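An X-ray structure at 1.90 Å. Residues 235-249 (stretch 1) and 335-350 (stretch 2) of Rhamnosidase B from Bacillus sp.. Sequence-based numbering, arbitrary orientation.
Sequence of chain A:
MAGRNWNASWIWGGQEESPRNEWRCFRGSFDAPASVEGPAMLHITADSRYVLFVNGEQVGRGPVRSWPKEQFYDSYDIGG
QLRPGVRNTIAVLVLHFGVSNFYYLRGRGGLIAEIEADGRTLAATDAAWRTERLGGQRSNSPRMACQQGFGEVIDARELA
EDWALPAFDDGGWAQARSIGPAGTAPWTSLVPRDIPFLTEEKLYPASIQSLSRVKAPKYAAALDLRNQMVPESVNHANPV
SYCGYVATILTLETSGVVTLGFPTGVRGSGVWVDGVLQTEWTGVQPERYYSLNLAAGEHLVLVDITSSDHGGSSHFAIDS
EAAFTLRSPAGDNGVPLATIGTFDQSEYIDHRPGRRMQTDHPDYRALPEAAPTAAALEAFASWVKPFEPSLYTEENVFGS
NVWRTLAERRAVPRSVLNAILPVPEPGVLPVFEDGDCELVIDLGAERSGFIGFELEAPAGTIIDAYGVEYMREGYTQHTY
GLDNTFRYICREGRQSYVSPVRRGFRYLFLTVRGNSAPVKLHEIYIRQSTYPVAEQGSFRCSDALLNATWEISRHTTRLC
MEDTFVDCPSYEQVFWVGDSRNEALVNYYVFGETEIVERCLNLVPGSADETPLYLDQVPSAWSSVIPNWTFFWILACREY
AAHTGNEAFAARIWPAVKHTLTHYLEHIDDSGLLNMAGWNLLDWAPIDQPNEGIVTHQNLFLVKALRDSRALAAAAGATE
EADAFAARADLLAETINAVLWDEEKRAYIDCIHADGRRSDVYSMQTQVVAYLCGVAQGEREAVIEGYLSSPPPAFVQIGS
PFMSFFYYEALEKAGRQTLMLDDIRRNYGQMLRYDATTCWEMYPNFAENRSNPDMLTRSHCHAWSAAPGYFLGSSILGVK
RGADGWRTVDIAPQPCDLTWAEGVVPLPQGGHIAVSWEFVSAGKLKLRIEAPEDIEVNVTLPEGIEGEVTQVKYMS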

# COMPACT_ATOMS: atom_id res chain seq x y z
N ASN A 235 -2.05 -13.09 -15.20
CA ASN A 235 -2.41 -14.11 -14.23
C ASN A 235 -1.58 -14.17 -12.96
O ASN A 235 -1.84 -14.99 -12.08
CB ASN A 235 -2.40 -15.48 -14.92
CG ASN A 235 -3.40 -15.55 -16.06
OD1 ASN A 235 -4.59 -15.32 -15.87
ND2 ASN A 235 -2.91 -15.86 -17.25
N HIS A 236 -0.58 -13.30 -12.84
CA HIS A 236 0.25 -13.28 -11.63
C HIS A 236 0.79 -11.88 -11.40
O HIS A 236 0.63 -11.00 -12.24
CB HIS A 236 1.42 -14.26 -11.75
CG HIS A 236 2.43 -13.87 -12.77
ND1 HIS A 236 2.44 -14.39 -14.05
CD2 HIS A 236 3.45 -12.98 -12.72
CE1 HIS A 236 3.42 -13.84 -14.74
NE2 HIS A 236 4.05 -12.98 -13.96
N ALA A 237 1.43 -11.67 -10.26
CA ALA A 237 1.98 -10.36 -9.93
C ALA A 237 3.48 -10.43 -9.70
O ALA A 237 4.03 -9.65 -8.92
CB ALA A 237 1.28 -9.79 -8.70
N ASN A 238 4.15 -11.37 -10.36
CA ASN A 238 5.59 -11.50 -10.24
C ASN A 238 6.20 -10.58 -11.28
O ASN A 238 5.58 -10.28 -12.30
CB ASN A 238 6.05 -12.93 -10.53
CG ASN A 238 5.52 -13.93 -9.53
OD1 ASN A 238 5.63 -13.73 -8.32
ND2 ASN A 238 4.95 -15.02 -10.03
N PRO A 239 7.42 -10.11 -11.04
CA PRO A 239 8.07 -9.24 -12.02
C PRO A 239 8.36 -10.03 -13.29
O PRO A 239 8.67 -11.22 -13.22
CB PRO A 239 9.36 -8.83 -11.32
CG PRO A 239 9.02 -8.90 -9.87
CD PRO A 239 8.20 -10.16 -9.79
N VAL A 240 8.23 -9.39 -14.44
CA VAL A 240 8.56 -10.05 -15.70
C VAL A 240 9.49 -9.09 -16.43
O VAL A 240 9.51 -7.90 -16.13
CB VAL A 240 7.33 -10.31 -16.61
CG1 VAL A 240 6.31 -11.16 -15.88
CG2 VAL A 240 6.71 -8.99 -17.07
N SER A 241 10.28 -9.62 -17.35
CA SER A 241 11.17 -8.77 -18.13
C SER A 241 10.85 -9.03 -19.59
O SER A 241 10.49 -10.15 -19.96
CB SER A 241 12.63 -9.10 -17.84
OG SER A 241 12.98 -8.75 -16.52
N TYR A 242 10.93 -8.00 -20.41
CA TYR A 242 10.67 -8.15 -21.83
C TYR A 242 11.66 -7.34 -22.62
O TYR A 242 12.23 -6.36 -22.13
CB TYR A 242 9.23 -7.73 -22.19
CG TYR A 242 8.75 -6.44 -21.56
CD1 TYR A 242 7.88 -6.46 -20.47
CD2 TYR A 242 9.18 -5.20 -22.04
CE1 TYR A 242 7.43 -5.28 -19.87
CE2 TYR A 242 8.74 -4.01 -21.45
CZ TYR A 242 7.87 -4.06 -20.37
OH TYR A 242 7.45 -2.89 -19.78
N CYS A 243 11.88 -7.76 -23.86
CA CYS A 243 12.81 -7.11 -24.76
C CYS A 243 12.03 -6.66 -25.99
O CYS A 243 11.34 -7.46 -26.62
CB CYS A 243 13.90 -8.09 -25.17
SG CYS A 243 15.11 -7.43 -26.32
N GLY A 244 12.13 -5.38 -26.33
CA GLY A 244 11.41 -4.88 -27.48
C GLY A 244 11.31 -3.37 -27.51
O GLY A 244 11.97 -2.67 -26.72
N TYR A 245 10.49 -2.85 -28.42
CA TYR A 245 10.32 -1.41 -28.56
C TYR A 245 8.86 -1.02 -28.70
O TYR A 245 7.98 -1.85 -28.90
CB TYR A 245 11.01 -0.88 -29.82
CG TYR A 245 12.45 -1.25 -30.01
CD1 TYR A 245 12.82 -2.50 -30.50
CD2 TYR A 245 13.46 -0.32 -29.73
CE1 TYR A 245 14.16 -2.82 -30.70
CE2 TYR A 245 14.80 -0.64 -29.93
CZ TYR A 245 15.14 -1.88 -30.42
OH TYR A 245 16.47 -2.19 -30.60
N VAL A 246 8.61 0.28 -28.58
CA VAL A 246 7.29 0.84 -28.80
C VAL A 246 7.56 1.63 -30.07
O VAL A 246 8.58 2.32 -30.17
CB VAL A 246 6.86 1.82 -27.69
CG1 VAL A 246 5.71 2.70 -28.20
CG2 VAL A 246 6.41 1.05 -26.46
N ALA A 247 6.66 1.54 -31.05
CA ALA A 247 6.88 2.26 -32.29
C ALA A 247 5.64 2.96 -32.81
O ALA A 247 4.52 2.46 -32.68
CB ALA A 247 7.42 1.30 -33.35
N THR A 248 5.85 4.13 -33.40
CA THR A 248 4.76 4.91 -33.96
C THR A 248 5.32 5.82 -35.05
O THR A 248 6.49 6.20 -35.03
CB THR A 248 4.08 5.80 -32.90
OG1 THR A 248 2.87 6.34 -33.43
CG2 THR A 248 5.00 6.94 -32.48
N ILE A 249 4.46 6.16 -36.01
CA ILE A 249 4.86 7.04 -37.09
C ILE A 249 4.35 8.44 -36.77
O ILE A 249 3.15 8.66 -36.63
CB ILE A 249 4.25 6.60 -38.44
CG1 ILE A 249 4.70 5.18 -38.78
CG2 ILE A 249 4.67 7.57 -39.54
CD1 ILE A 249 6.19 5.05 -38.96
N VAL A 335 -5.34 2.07 -31.91
CA VAL A 335 -4.22 2.60 -31.14
C VAL A 335 -3.09 2.97 -32.10
O VAL A 335 -2.60 2.12 -32.83
CB VAL A 335 -3.71 1.56 -30.12
CG1 VAL A 335 -2.53 2.11 -29.34
CG2 VAL A 335 -4.84 1.16 -29.19
N PRO A 336 -2.66 4.25 -32.09
CA PRO A 336 -1.60 4.76 -32.96
C PRO A 336 -0.18 4.29 -32.65
O PRO A 336 0.79 4.83 -33.18
CB PRO A 336 -1.74 6.27 -32.81
CG PRO A 336 -2.14 6.40 -31.37
CD PRO A 336 -3.19 5.31 -31.22
N LEU A 337 -0.06 3.29 -31.79
CA LEU A 337 1.25 2.75 -31.43
C LEU A 337 1.27 1.26 -31.69
O LEU A 337 0.23 0.61 -31.75
CB LEU A 337 1.55 2.99 -29.94
CG LEU A 337 1.51 4.41 -29.38
CD1 LEU A 337 1.77 4.38 -27.88
CD2 LEU A 337 2.54 5.27 -30.07
N ALA A 338 2.47 0.73 -31.84
CA ALA A 338 2.67 -0.70 -32.04
C ALA A 338 3.89 -1.08 -31.23
O ALA A 338 4.70 -0.22 -30.88
CB ALA A 338 2.91 -0.99 -33.52
N THR A 339 4.03 -2.36 -30.91
CA THR A 339 5.20 -2.79 -30.17
C THR A 339 5.96 -3.79 -31.04
O THR A 339 5.36 -4.50 -31.84
CB THR A 339 4.83 -3.44 -28.82
OG1 THR A 339 3.94 -4.54 -29.03
CG2 THR A 339 4.16 -2.42 -27.92
N ILE A 340 7.28 -3.80 -30.89
CA ILE A 340 8.12 -4.70 -31.66
C ILE A 340 8.77 -5.69 -30.70
O ILE A 340 9.55 -5.31 -29.84
CB ILE A 340 9.22 -3.91 -32.40
CG1 ILE A 340 8.59 -2.75 -33.17
CG2 ILE A 340 9.96 -4.84 -33.36
CD1 ILE A 340 9.59 -1.86 -33.88
N GLY A 341 8.42 -6.97 -30.87
CA GLY A 341 8.94 -8.02 -30.01
C GLY A 341 7.88 -9.10 -29.93
O GLY A 341 7.05 -9.21 -30.84
N THR A 342 7.86 -9.89 -28.86
CA THR A 342 8.80 -9.79 -27.75
C THR A 342 10.01 -10.69 -28.04
O THR A 342 9.88 -11.91 -28.05
CB THR A 342 8.11 -10.24 -26.45
OG1 THR A 342 6.87 -9.54 -26.32
CG2 THR A 342 8.99 -9.96 -25.25
N PHE A 343 11.17 -10.08 -28.27
CA PHE A 343 12.37 -10.83 -28.60
C PHE A 343 12.77 -11.88 -27.56
O PHE A 343 13.22 -12.96 -27.91
CB PHE A 343 13.54 -9.87 -28.86
CG PHE A 343 13.28 -8.91 -29.99
CD1 PHE A 343 12.85 -7.61 -29.74
CD2 PHE A 343 13.43 -9.32 -31.31
CE1 PHE A 343 12.56 -6.73 -30.78
CE2 PHE A 343 13.15 -8.45 -32.37
CZ PHE A 343 12.71 -7.15 -32.10
N ASP A 344 12.59 -11.54 -26.29
CA ASP A 344 12.90 -12.47 -25.21
C ASP A 344 12.18 -11.96 -23.96
O ASP A 344 11.82 -10.79 -23.88
CB ASP A 344 14.41 -12.54 -24.97
CG ASP A 344 14.80 -13.71 -24.08
OD1 ASP A 344 13.95 -14.59 -23.85
OD2 ASP A 344 15.96 -13.75 -23.62
N GLN A 345 11.95 -12.85 -23.00
CA GLN A 345 11.26 -12.47 -21.78
C GLN A 345 11.58 -13.43 -20.65
O GLN A 345 12.28 -14.42 -20.84
CB GLN A 345 9.75 -12.48 -22.02
CG GLN A 345 9.28 -13.78 -22.64
CD GLN A 345 7.78 -13.83 -22.85
OE1 GLN A 345 7.03 -14.14 -21.93
NE2 GLN A 345 7.34 -13.51 -24.05
N SER A 346 11.04 -13.14 -19.47
CA SER A 346 11.26 -13.99 -18.31
C SER A 346 10.40 -13.53 -17.14
O SER A 346 9.95 -12.38 -17.10
CB SER A 346 12.74 -13.99 -17.91
OG SER A 346 13.17 -12.70 -17.52
N GLU A 347 10.15 -14.45 -16.22
CA GLU A 347 9.36 -14.17 -15.03
C GLU A 347 10.29 -14.40 -13.85
O GLU A 347 10.97 -15.43 -13.78
CB GLU A 347 8.16 -15.11 -14.95
CG GLU A 347 7.37 -15.01 -13.65
CD GLU A 347 6.17 -15.92 -13.64
OE1 GLU A 347 6.10 -16.82 -14.50
OE2 GLU A 347 5.29 -15.76 -12.76
N TYR A 348 10.31 -13.46 -12.92
CA TYR A 348 11.19 -13.56 -11.77
C TYR A 348 10.52 -13.96 -10.46
O TYR A 348 9.64 -13.26 -9.96
CB TYR A 348 11.93 -12.23 -11.58
CG TYR A 348 12.93 -12.24 -10.44
CD1 TYR A 348 13.99 -13.14 -10.42
CD2 TYR A 348 12.82 -11.32 -9.39
CE1 TYR A 348 14.92 -13.13 -9.38
CE2 TYR A 348 13.74 -11.31 -8.35
CZ TYR A 348 14.79 -12.21 -8.35
OH TYR A 348 15.71 -12.20 -7.33
N ILE A 349 10.95 -15.09 -9.92
CA ILE A 349 10.45 -15.60 -8.64
C ILE A 349 11.71 -15.53 -7.77
O ILE A 349 12.59 -16.39 -7.90
CB ILE A 349 9.98 -17.06 -8.74
CG1 ILE A 349 8.96 -17.21 -9.87
CG2 ILE A 349 9.38 -17.51 -7.42
CD1 ILE A 349 7.71 -16.37 -9.70
N ASP A 350 11.79 -14.52 -6.91
CA ASP A 350 12.97 -14.31 -6.08
C ASP A 350 13.43 -15.42 -5.15
O ASP A 350 14.53 -15.33 -4.59
CB ASP A 350 12.84 -12.99 -5.30
CG ASP A 350 11.65 -12.96 -4.36
OD1 ASP A 350 11.13 -11.85 -4.12
OD2 ASP A 350 11.24 -14.03 -3.84

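Tyr245, Ala247, Ile340 and Phe343 form the apolar centre of the contact. Tyr245 CE1 lies 4.2 Å from Phe343 CE1, and Ala247 CB lies 3.9 Å from Ile340 CD1. Cys243 adds its sulfur, with SG 3.9 Å from Phe343 CB. On the other face of the sheet, Val246 CG1 meets Leu337 CD1 at 4.3 Å.

The backbones run antiparallel in two ladders. In the first, Tyr245 and Ile340 exchange two hydrogen bonds, Tyr245 N to Ile340 O (3.0 Å) and Ile340 N to Tyr245 O (2.9 Å). Ala247 and Ala338 pair the same way. In the second, Ser241 and Ser346 do so.

The register shifts by two between the ladders. Gly244 and Gly341 face each other there, and the peptide before Thr342 is cis. A CB on Gly244 would clash with Ile340 O, and one on Gly341 with Cys243 O. Phe343 N still reaches Cys243 O at 3.1 Å.

Polar groups close both ends. Thr248 OG1 donates to Pro336 O at 2.6 Å. At the far end, Tyr348 N binds Pro239 O at 2.8 Å. The extended Glu347 side chain accepts a hydrogen bond at OE2 from Asn238 ND2, also 2.8 Å. The same oxygen sits over one face of the His236 ring, where the angle is too poor for a hydrogen bond.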